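Local coordinates for peptidoglycan synthetase penicillin-binding protein 3 (Bifidobacterium adolescentis, PDB 4YE5) that probably binds penicillin and, as in related transpeptidases of cell-wall synthesis, is thought to cross-link peptidoglycan strands, at residues Val315-Lys323 against Arg392-Phe400; Tyr360-Gly369 against Glu381-Trp390. All coordinates share one frame; numbering follows the deposited sequence.

Contact 1: Val315-Lys323 against Arg392-Phe400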
loop_
_atom_site.group_PDB
_atom_site.type_symbol
_atom_site.label_atom_id
_atom_site.label_comp_id
_atom_site.label_asym_id
_atom_site.label_seq_id
_atom_site.Cartn_x
_atom_site.Cartn_y
_atom_site.Cartn_z
ATOM N N VAL A 315 -24.955 27.138 -21.332
ATOM C CA VAL A 315 -25.346 28.280 -20.526
ATOM C C VAL A 315 -24.166 29.234 -20.409
ATOM O O VAL A 315 -23.013 28.810 -20.337
ATOM C CB VAL A 315 -25.891 27.867 -19.134
ATOM C CG1 VAL A 315 -24.796 27.277 -18.271
ATOM C CG2 VAL A 315 -26.545 29.065 -18.438
ATOM N N THR A 316 -24.463 30.526 -20.431
ATOM C CA THR A 316 -23.429 31.534 -20.311
ATOM C C THR A 316 -23.584 32.310 -19.008
ATOM O O THR A 316 -24.641 32.858 -18.719
ATOM C CB THR A 316 -23.439 32.485 -21.516
ATOM O OG1 THR A 316 -23.238 31.723 -22.712
ATOM C CG2 THR A 316 -22.328 33.511 -21.387
ATOM N N VAL A 317 -22.527 32.333 -18.211
ATOM C CA VAL A 317 -22.565 33.018 -16.932
ATOM C C VAL A 317 -21.337 33.899 -16.810
ATOM O O VAL A 317 -20.214 33.430 -17.004
ATOM C CB VAL A 317 -22.593 32.013 -15.763
ATOM C CG1 VAL A 317 -22.172 32.686 -14.466
ATOM C CG2 VAL A 317 -23.973 31.397 -15.629
ATOM N N GLU A 318 -21.555 35.174 -16.505
ATOM C CA GLU A 318 -20.462 36.136 -16.366
ATOM C C GLU A 318 -19.453 36.057 -17.512
ATOM O O GLU A 318 -18.245 35.981 -17.280
ATOM C CB GLU A 318 -19.734 35.919 -15.044
ATOM C CG GLU A 318 -20.618 36.051 -13.825
ATOM C CD GLU A 318 -19.838 35.864 -12.543
ATOM O OE1 GLU A 318 -18.729 36.437 -12.435
ATOM O OE2 GLU A 318 -20.323 35.135 -11.652
ATOM N N GLY A 319 -19.958 36.046 -18.742
ATOM C CA GLY A 319 -19.110 35.979 -19.918
ATOM C C GLY A 319 -18.492 34.618 -20.186
ATOM O O GLY A 319 -17.726 34.456 -21.133
ATOM N N GLN A 320 -18.815 33.630 -19.359
ATOM C CA GLN A 320 -18.260 32.293 -19.552
ATOM C C GLN A 320 -19.324 31.329 -20.059
ATOM O O GLN A 320 -20.435 31.296 -19.533
ATOM C CB GLN A 320 -17.648 31.762 -18.251
ATOM C CG GLN A 320 -16.448 32.552 -17.766
ATOM C CD GLN A 320 -15.319 32.577 -18.781
ATOM O OE1 GLN A 320 -14.997 31.555 -19.397
ATOM N NE2 GLN A 320 -14.716 33.747 -18.964
ATOM N N THR A 321 -18.983 30.545 -21.078
ATOM C CA THR A 321 -19.935 29.605 -21.658
ATOM C C THR A 321 -19.592 28.169 -21.307
ATOM O O THR A 321 -18.443 27.737 -21.447
ATOM C CB THR A 321 -20.049 29.786 -23.184
ATOM O OG1 THR A 321 -20.702 31.031 -23.457
ATOM C CG2 THR A 321 -20.862 28.654 -23.807
ATOM N N TYR A 322 -20.591 27.437 -20.818
ATOM C CA TYR A 322 -20.406 26.034 -20.447
ATOM C C TYR A 322 -21.269 25.122 -21.306
ATOM O O TYR A 322 -22.412 25.455 -21.623
ATOM C CB TYR A 322 -20.707 25.824 -18.957
ATOM C CG TYR A 322 -19.922 26.755 -18.071
ATOM C CD1 TYR A 322 -18.661 26.397 -17.595
ATOM C CD2 TYR A 322 -20.427 28.010 -17.735
ATOM C CE1 TYR A 322 -17.937 27.251 -16.791
ATOM C CE2 TYR A 322 -19.713 28.876 -16.929
ATOM C CZ TYR A 322 -18.468 28.498 -16.461
ATOM O OH TYR A 322 -17.757 29.370 -15.665
ATOM N N LYS A 323 -20.708 23.974 -21.682
ATOM C CA LYS A 323 -21.399 23.023 -22.545
ATOM C C LYS A 323 -21.372 21.623 -21.944
ATOM O O LYS A 323 -20.457 21.272 -21.198
ATOM C CB LYS A 323 -20.746 22.983 -23.930
ATOM C CG LYS A 323 -20.988 24.231 -24.760
ATOM C CD LYS A 323 -20.481 24.066 -26.189
ATOM C CE LYS A 323 -20.998 25.180 -27.102
ATOM N NZ LYS A 323 -20.433 26.517 -26.752
ATOM N N ARG A 392 -13.440 33.344 -12.487
ATOM C CA ARG A 392 -14.866 33.206 -12.782
ATOM C C ARG A 392 -15.242 31.904 -13.493
ATOM O O ARG A 392 -16.398 31.482 -13.446
ATOM C CB ARG A 392 -15.403 34.416 -13.557
ATOM C CG ARG A 392 -15.472 35.697 -12.735
ATOM C CD ARG A 392 -15.762 35.430 -11.252
ATOM N NE ARG A 392 -17.189 35.310 -10.952
ATOM C CZ ARG A 392 -17.689 35.203 -9.721
ATOM N NH1 ARG A 392 -19.001 35.096 -9.538
ATOM N NH2 ARG A 392 -16.877 35.198 -8.670
ATOM N N ARG A 393 -14.277 31.269 -14.146
ATOM C CA ARG A 393 -14.545 29.981 -14.782
ATOM C C ARG A 393 -14.309 28.781 -13.850
ATOM O O ARG A 393 -15.170 27.906 -13.707
ATOM C CB ARG A 393 -13.736 29.826 -16.073
ATOM C CG ARG A 393 -14.059 28.535 -16.810
ATOM C CD ARG A 393 -13.637 28.540 -18.273
ATOM N NE ARG A 393 -14.308 27.451 -18.976
ATOM C CZ ARG A 393 -15.430 27.591 -19.678
ATOM N NH1 ARG A 393 -15.998 28.782 -19.799
ATOM N NH2 ARG A 393 -15.981 26.538 -20.272
ATOM N N THR A 394 -13.143 28.737 -13.215
ATOM C CA THR A 394 -12.789 27.588 -12.386
ATOM C C THR A 394 -13.709 27.450 -11.174
ATOM O O THR A 394 -13.863 26.361 -10.648
ATOM C CB THR A 394 -11.318 27.632 -11.920
ATOM O OG1 THR A 394 -11.113 28.776 -11.078
ATOM C CG2 THR A 394 -10.371 27.708 -13.130
ATOM N N ARG A 395 -14.327 28.550 -10.736
ATOM C CA ARG A 395 -15.292 28.467 -9.635
ATOM C C ARG A 395 -16.479 27.597 -10.051
ATOM O O ARG A 395 -17.168 27.033 -9.203
ATOM C CB ARG A 395 -15.778 29.862 -9.199
ATOM C CG ARG A 395 -16.735 30.518 -10.188
ATOM C CD ARG A 395 -17.285 31.843 -9.672
ATOM N NE ARG A 395 -18.033 31.706 -8.421
ATOM C CZ ARG A 395 -19.350 31.534 -8.344
ATOM N NH1 ARG A 395 -19.940 31.427 -7.157
ATOM N NH2 ARG A 395 -20.081 31.471 -9.450
ATOM N N ASN A 396 -16.701 27.479 -11.360
ATOM C CA ASN A 396 -17.786 26.644 -11.889
ATOM C C ASN A 396 -17.372 25.232 -12.299
ATOM O O ASN A 396 -18.081 24.252 -12.020
ATOM C CB ASN A 396 -18.478 27.363 -13.051
ATOM C CG ASN A 396 -19.457 28.405 -12.570
ATOM O OD1 ASN A 396 -20.289 28.124 -11.702
ATOM N ND2 ASN A 396 -19.354 29.626 -13.104
ATOM N N THR A 397 -16.219 25.113 -12.949
ATOM C CA THR A 397 -15.709 23.792 -13.339
ATOM C C THR A 397 -15.465 22.900 -12.116
ATOM O O THR A 397 -15.525 21.672 -12.206
ATOM C CB THR A 397 -14.400 23.889 -14.162
ATOM O OG1 THR A 397 -13.378 24.491 -13.366
ATOM C CG2 THR A 397 -14.605 24.733 -15.435
ATOM N N VAL A 398 -15.211 23.512 -10.964
ATOM C CA VAL A 398 -15.000 22.731 -9.742
ATOM C C VAL A 398 -16.270 21.935 -9.383
ATOM O O VAL A 398 -16.199 20.908 -8.704
ATOM C CB VAL A 398 -14.559 23.638 -8.559
ATOM C CG1 VAL A 398 -15.757 24.249 -7.860
ATOM C CG2 VAL A 398 -13.721 22.852 -7.565
ATOM N N LEU A 399 -17.424 22.404 -9.860
ATOM C CA LEU A 399 -18.697 21.716 -9.623
ATOM C C LEU A 399 -18.751 20.386 -10.344
ATOM O O LEU A 399 -19.463 19.479 -9.919
ATOM C CB LEU A 399 -19.887 22.562 -10.096
ATOM C CG LEU A 399 -20.124 23.917 -9.428
ATOM C CD1 LEU A 399 -21.350 24.588 -10.057
ATOM C CD2 LEU A 399 -20.288 23.759 -7.900
ATOM N N PHE A 400 -18.023 20.266 -11.450
ATOM C CA PHE A 400 -18.070 19.014 -12.207
ATOM C C PHE A 400 -16.732 18.294 -12.382
ATOM O O PHE A 400 -16.452 17.716 -13.430
ATOM C CB PHE A 400 -18.838 19.153 -13.535
ATOM C CG PHE A 400 -18.521 20.398 -14.326
ATOM C CD1 PHE A 400 -17.483 20.410 -15.251
ATOM C CD2 PHE A 400 -19.306 21.534 -14.189
ATOM C CE1 PHE A 400 -17.223 21.555 -16.014
ATOM C CE2 PHE A 400 -19.046 22.681 -14.932
ATOM C CZ PHE A 400 -18.003 22.688 -15.851
HETATM O O HOH W 1 -19.028 31.768 -15.195
#

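Contact 2: Tyr360-Gly369 against Glu381-Trp390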
loop_
_atom_site.group_PDB
_atom_site.type_symbol
_atom_site.label_atom_id
_atom_site.label_comp_id
_atom_site.label_asym_id
_atom_site.label_seq_id
_atom_site.Cartn_x
_atom_site.Cartn_y
_atom_site.Cartn_z
ATOM N N TYR A 360 -15.785 25.133 -2.098
ATOM C CA TYR A 360 -14.497 24.640 -1.612
ATOM C C TYR A 360 -14.708 23.709 -0.407
ATOM O O TYR A 360 -14.120 22.629 -0.332
ATOM C CB TYR A 360 -13.589 25.808 -1.193
ATOM C CG TYR A 360 -12.259 25.338 -0.634
ATOM C CD1 TYR A 360 -11.157 25.150 -1.466
ATOM C CD2 TYR A 360 -12.114 25.051 0.724
ATOM C CE1 TYR A 360 -9.943 24.701 -0.964
ATOM C CE2 TYR A 360 -10.903 24.602 1.234
ATOM C CZ TYR A 360 -9.824 24.435 0.388
ATOM O OH TYR A 360 -8.628 23.980 0.900
ATOM N N ASN A 361 -15.540 24.156 0.536
ATOM C CA ASN A 361 -15.759 23.435 1.782
ATOM C C ASN A 361 -16.251 22.023 1.557
ATOM O O ASN A 361 -15.733 21.094 2.146
ATOM C CB ASN A 361 -16.752 24.173 2.683
ATOM C CG ASN A 361 -17.068 23.395 3.949
ATOM O OD1 ASN A 361 -16.301 23.419 4.913
ATOM N ND2 ASN A 361 -18.200 22.695 3.950
ATOM N N PHE A 362 -17.245 21.848 0.696
ATOM C CA PHE A 362 -17.751 20.496 0.498
ATOM C C PHE A 362 -16.807 19.587 -0.255
ATOM O O PHE A 362 -16.676 18.423 0.091
ATOM C CB PHE A 362 -19.191 20.469 -0.017
ATOM C CG PHE A 362 -20.193 20.654 1.100
ATOM C CD1 PHE A 362 -20.601 19.572 1.870
ATOM C CD2 PHE A 362 -20.657 21.916 1.431
ATOM C CE1 PHE A 362 -21.500 19.752 2.930
ATOM C CE2 PHE A 362 -21.554 22.106 2.478
ATOM C CZ PHE A 362 -21.978 21.024 3.227
ATOM N N ILE A 363 -16.092 20.122 -1.231
ATOM C CA ILE A 363 -15.092 19.297 -1.895
ATOM C C ILE A 363 -13.994 18.889 -0.908
ATOM O O ILE A 363 -13.652 17.710 -0.790
ATOM C CB ILE A 363 -14.553 19.990 -3.150
ATOM C CG1 ILE A 363 -15.692 20.055 -4.181
ATOM C CG2 ILE A 363 -13.340 19.208 -3.714
ATOM C CD1 ILE A 363 -15.554 21.141 -5.162
ATOM N N SER A 364 -13.478 19.863 -0.171
ATOM C CA SER A 364 -12.441 19.608 0.822
ATOM C C SER A 364 -12.930 18.648 1.915
ATOM O O SER A 364 -12.200 17.751 2.339
ATOM C CB SER A 364 -12.026 20.934 1.472
ATOM O OG SER A 364 -10.866 20.753 2.266
ATOM N N LYS A 365 -14.161 18.850 2.376
ATOM C CA LYS A 365 -14.745 17.995 3.415
ATOM C C LYS A 365 -14.740 16.506 3.032
ATOM O O LYS A 365 -14.671 15.637 3.902
ATOM C CB LYS A 365 -16.184 18.422 3.682
ATOM C CG LYS A 365 -16.643 18.357 5.119
ATOM C CD LYS A 365 -18.071 18.930 5.188
ATOM C CE LYS A 365 -18.564 19.152 6.609
ATOM N NZ LYS A 365 -19.865 19.889 6.586
ATOM N N PHE A 366 -14.835 16.208 1.742
ATOM C CA PHE A 366 -14.797 14.804 1.284
ATOM C C PHE A 366 -13.378 14.228 1.260
ATOM O O PHE A 366 -13.169 13.069 0.871
ATOM C CB PHE A 366 -15.422 14.672 -0.108
ATOM C CG PHE A 366 -16.924 14.555 -0.104
ATOM C CD1 PHE A 366 -17.534 13.309 -0.043
ATOM C CD2 PHE A 366 -17.727 15.685 -0.166
ATOM C CE1 PHE A 366 -18.926 13.190 -0.057
ATOM C CE2 PHE A 366 -19.112 15.586 -0.168
ATOM C CZ PHE A 366 -19.719 14.342 -0.113
ATOM N N GLY A 367 -12.396 15.023 1.681
ATOM C CA GLY A 367 -11.009 14.557 1.752
ATOM C C GLY A 367 -10.133 14.957 0.564
ATOM O O GLY A 367 -8.964 14.559 0.477
ATOM N N ILE A 368 -10.687 15.737 -0.358
ATOM C CA ILE A 368 -9.937 16.135 -1.567
ATOM C C ILE A 368 -8.879 17.154 -1.181
ATOM O O ILE A 368 -9.165 18.082 -0.424
ATOM C CB ILE A 368 -10.883 16.745 -2.626
ATOM C CG1 ILE A 368 -11.994 15.749 -3.002
ATOM C CG2 ILE A 368 -10.134 17.203 -3.867
ATOM C CD1 ILE A 368 -11.533 14.316 -3.148
ATOM N N GLY A 369 -7.660 16.989 -1.695
ATOM C CA GLY A 369 -6.579 17.922 -1.407
ATOM C C GLY A 369 -5.856 17.625 -0.098
ATOM O O GLY A 369 -4.946 18.344 0.294
ATOM N N GLU A 381 -0.865 14.484 -2.267
ATOM C CA GLU A 381 -2.077 14.973 -1.611
ATOM C C GLU A 381 -3.108 15.454 -2.628
ATOM O O GLU A 381 -4.227 15.798 -2.261
ATOM C CB GLU A 381 -1.767 16.087 -0.599
ATOM C CG GLU A 381 -0.902 15.619 0.560
ATOM C CD GLU A 381 -0.566 16.736 1.529
ATOM O OE1 GLU A 381 -0.734 17.921 1.165
ATOM O OE2 GLU A 381 -0.142 16.422 2.661
ATOM N N GLY A 382 -2.731 15.488 -3.901
ATOM C CA GLY A 382 -3.607 16.019 -4.931
ATOM C C GLY A 382 -3.627 17.533 -4.863
ATOM O O GLY A 382 -2.971 18.134 -4.017
ATOM N N VAL A 383 -4.391 18.166 -5.743
ATOM C CA VAL A 383 -4.409 19.623 -5.789
ATOM C C VAL A 383 -5.830 20.144 -5.727
ATOM O O VAL A 383 -6.673 19.746 -6.515
ATOM C CB VAL A 383 -3.725 20.157 -7.074
ATOM C CG1 VAL A 383 -3.831 21.675 -7.144
ATOM C CG2 VAL A 383 -2.264 19.732 -7.119
ATOM N N LEU A 384 -6.089 21.018 -4.767
ATOM C CA LEU A 384 -7.337 21.763 -4.714
ATOM C C LEU A 384 -6.995 23.169 -4.254
ATOM O O LEU A 384 -6.653 23.376 -3.089
ATOM C CB LEU A 384 -8.315 21.117 -3.735
ATOM C CG LEU A 384 -9.592 21.933 -3.498
ATOM C CD1 LEU A 384 -10.446 22.043 -4.771
ATOM C CD2 LEU A 384 -10.409 21.347 -2.332
ATOM N N HIS A 385 -7.072 24.134 -5.168
ATOM C CA HIS A 385 -6.684 25.511 -4.858
ATOM C C HIS A 385 -7.691 26.213 -3.959
ATOM O O HIS A 385 -8.892 25.980 -4.083
ATOM C CB HIS A 385 -6.505 26.318 -6.147
ATOM C CG HIS A 385 -5.432 25.790 -7.042
ATOM N ND1 HIS A 385 -5.685 25.328 -8.318
ATOM C CD2 HIS A 385 -4.104 25.624 -6.837
ATOM C CE1 HIS A 385 -4.558 24.901 -8.859
ATOM N NE2 HIS A 385 -3.583 25.077 -7.986
ATOM N N PRO A 386 -7.199 27.077 -3.046
ATOM C CA PRO A 386 -8.080 27.886 -2.192
ATOM C C PRO A 386 -9.079 28.674 -3.033
ATOM O O PRO A 386 -8.737 29.126 -4.128
ATOM C CB PRO A 386 -7.112 28.835 -1.468
ATOM C CG PRO A 386 -5.802 28.739 -2.215
ATOM C CD PRO A 386 -5.773 27.344 -2.781
ATOM N N SER A 387 -10.304 28.814 -2.538
ATOM C CA SER A 387 -11.368 29.431 -3.327
ATOM C C SER A 387 -11.087 30.881 -3.714
ATOM O O SER A 387 -11.532 31.337 -4.762
ATOM C CB SER A 387 -12.727 29.311 -2.625
ATOM O OG SER A 387 -12.713 29.955 -1.366
ATOM N N ASP A 388 -10.345 31.617 -2.896
ATOM C CA ASP A 388 -10.055 32.995 -3.283
ATOM C C ASP A 388 -9.069 33.095 -4.456
ATOM O O ASP A 388 -8.892 34.165 -5.022
ATOM C CB ASP A 388 -9.631 33.873 -2.090
ATOM C CG ASP A 388 -8.481 33.281 -1.294
ATOM O OD1 ASP A 388 -7.796 32.363 -1.802
ATOM O OD2 ASP A 388 -8.263 33.744 -0.151
ATOM N N SER A 389 -8.452 31.979 -4.834
ATOM C CA SER A 389 -7.570 31.966 -6.003
ATOM C C SER A 389 -8.313 31.577 -7.276
ATOM O O SER A 389 -7.736 31.610 -8.358
ATOM C CB SER A 389 -6.403 30.994 -5.808
ATOM O OG SER A 389 -6.813 29.653 -6.049
ATOM N N TRP A 390 -9.575 31.173 -7.150
ATOM C CA TRP A 390 -10.357 30.744 -8.311
ATOM C C TRP A 390 -10.701 31.952 -9.160
ATOM O O TRP A 390 -10.842 33.054 -8.640
ATOM C CB TRP A 390 -11.671 30.087 -7.872
ATOM C CG TRP A 390 -11.513 28.802 -7.101
ATOM C CD1 TRP A 390 -10.367 28.088 -6.902
ATOM C CD2 TRP A 390 -12.553 28.088 -6.425
ATOM N NE1 TRP A 390 -10.632 26.965 -6.140
ATOM C CE2 TRP A 390 -11.966 26.947 -5.834
ATOM C CE3 TRP A 390 -13.922 28.307 -6.261
ATOM C CZ2 TRP A 390 -12.709 26.023 -5.091
ATOM C CZ3 TRP A 390 -14.657 27.390 -5.525
ATOM C CH2 TRP A 390 -14.046 26.267 -4.944
HETATM O O HOH W 2 -6.563 21.872 -0.304
#

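Contact 1: Val315-Lys323 against Arg392-Phe400
The guanidinium of R393 lies flat on one face of the Y322 ring, planes 14° apart and centres 4.5 Å apart, a cation-pi stack. Its side chain is extended from CG to NE, with CG trans to the backbone N (chi1 -176°), and runs antiparallel to that of the tyrosine. At the edge of the guanidinium, NH1 and NH2 both grip T321 O from the same face of its carbonyl plane, NH2 at 3.0 Å, while NH1 also donates to a lone pair of Q320 OE1 at 3.0 Å. These bonds fix the rotation of the guanidinium. The N396 amide stands steeply to the Y322 ring, planes 78° apart, and Y322 CD1 meets the edge of the F400 ring. In the tyrosine plane a water bonds to Y322 OH and donates to V317 O and R392 O. E318, on the type I' turn, forms a salt bridge with the R392 guanidinium edge, but OE1 to NE at 2.4 Å is unreasonably short, so their exact placement is doubtful. The 314-317/320-323 hairpin packs on R392, R393, N396 of helix 394-397 and F400; R359 of helix 356-365 holds N396 OD1, and V315 and F400 touch helix 344-350.

Contact 2: Tyr360-Gly369 against Glu381-Trp390
L384 and G369 meet where the 381-390 loop passes the C-terminal end of helix 356-365, a helix closed by a Schellman motif at G367, with G369 at positive phi and its CA 5.0 Å from the CA of G382. G369 CA makes a CA-H...O contact of 3.3 Å with E381 O, an oxygen that also accepts from Q410 of helix 408-419. The bare glycine backbone lies against the leucine, G369 CA 4.3 Å from L384 CB.

L384 carries the middle of the contact. Its CG is trans to the backbone N (chi1 173°), which lays CD2 between Y360, I363 and the S364 backbone. CD2 approaches Y360 CE1 at 3.7 Å, obliquely to the ring, and I363 CG2 at 3.9 Å; CB faces I368 CG2. Y360 sits between leucine and tryptophan: H385 O comes to the ring edge 3.5 Å from CE1, W390 CZ2 also lies near the ring plane, and Y360 CB rests 3.8 Å from W390 CH2. One face of the indole is occupied by S387 CA, over its centre. W390 NE1 donates to H385 O at 2.9 Å, with an N-H...O angle of 133° and from above the carbonyl plane, folding the indole back onto the backbone at H385 across the short 3-10 segment 387-389. S389 OG and S389 N both donate to P386 O, and V383 N donates to T405 OG1.

No direct hydrogen bond joins the two segments; a water bonded to Y360 OH donates to L384 O. They are therefore held by van der Waals contact of side chains and backbone, by one CA-H...O contact and by that water.

Both contacts belong to the transpeptidase domain, their centres about 17 Å apart. Contact 1 joins residues far apart in sequence, and both segments of contact 2 fall in the chain between its ends: hairpin 314-323, helix 356-365, loop 381-390, then helix 394-397. The two touch directly, V398 CG2 packing 3.5 Å from I363 CD1 and R395 CA 3.6 Å from W390 CE3, so R395 and V398 of the 392-400 segment join them. F400 of contact 1 also touches K290, part of a possible SxxK motif, so the F400 end of contact 1 may lie near the active site, if this motif is the catalytic one.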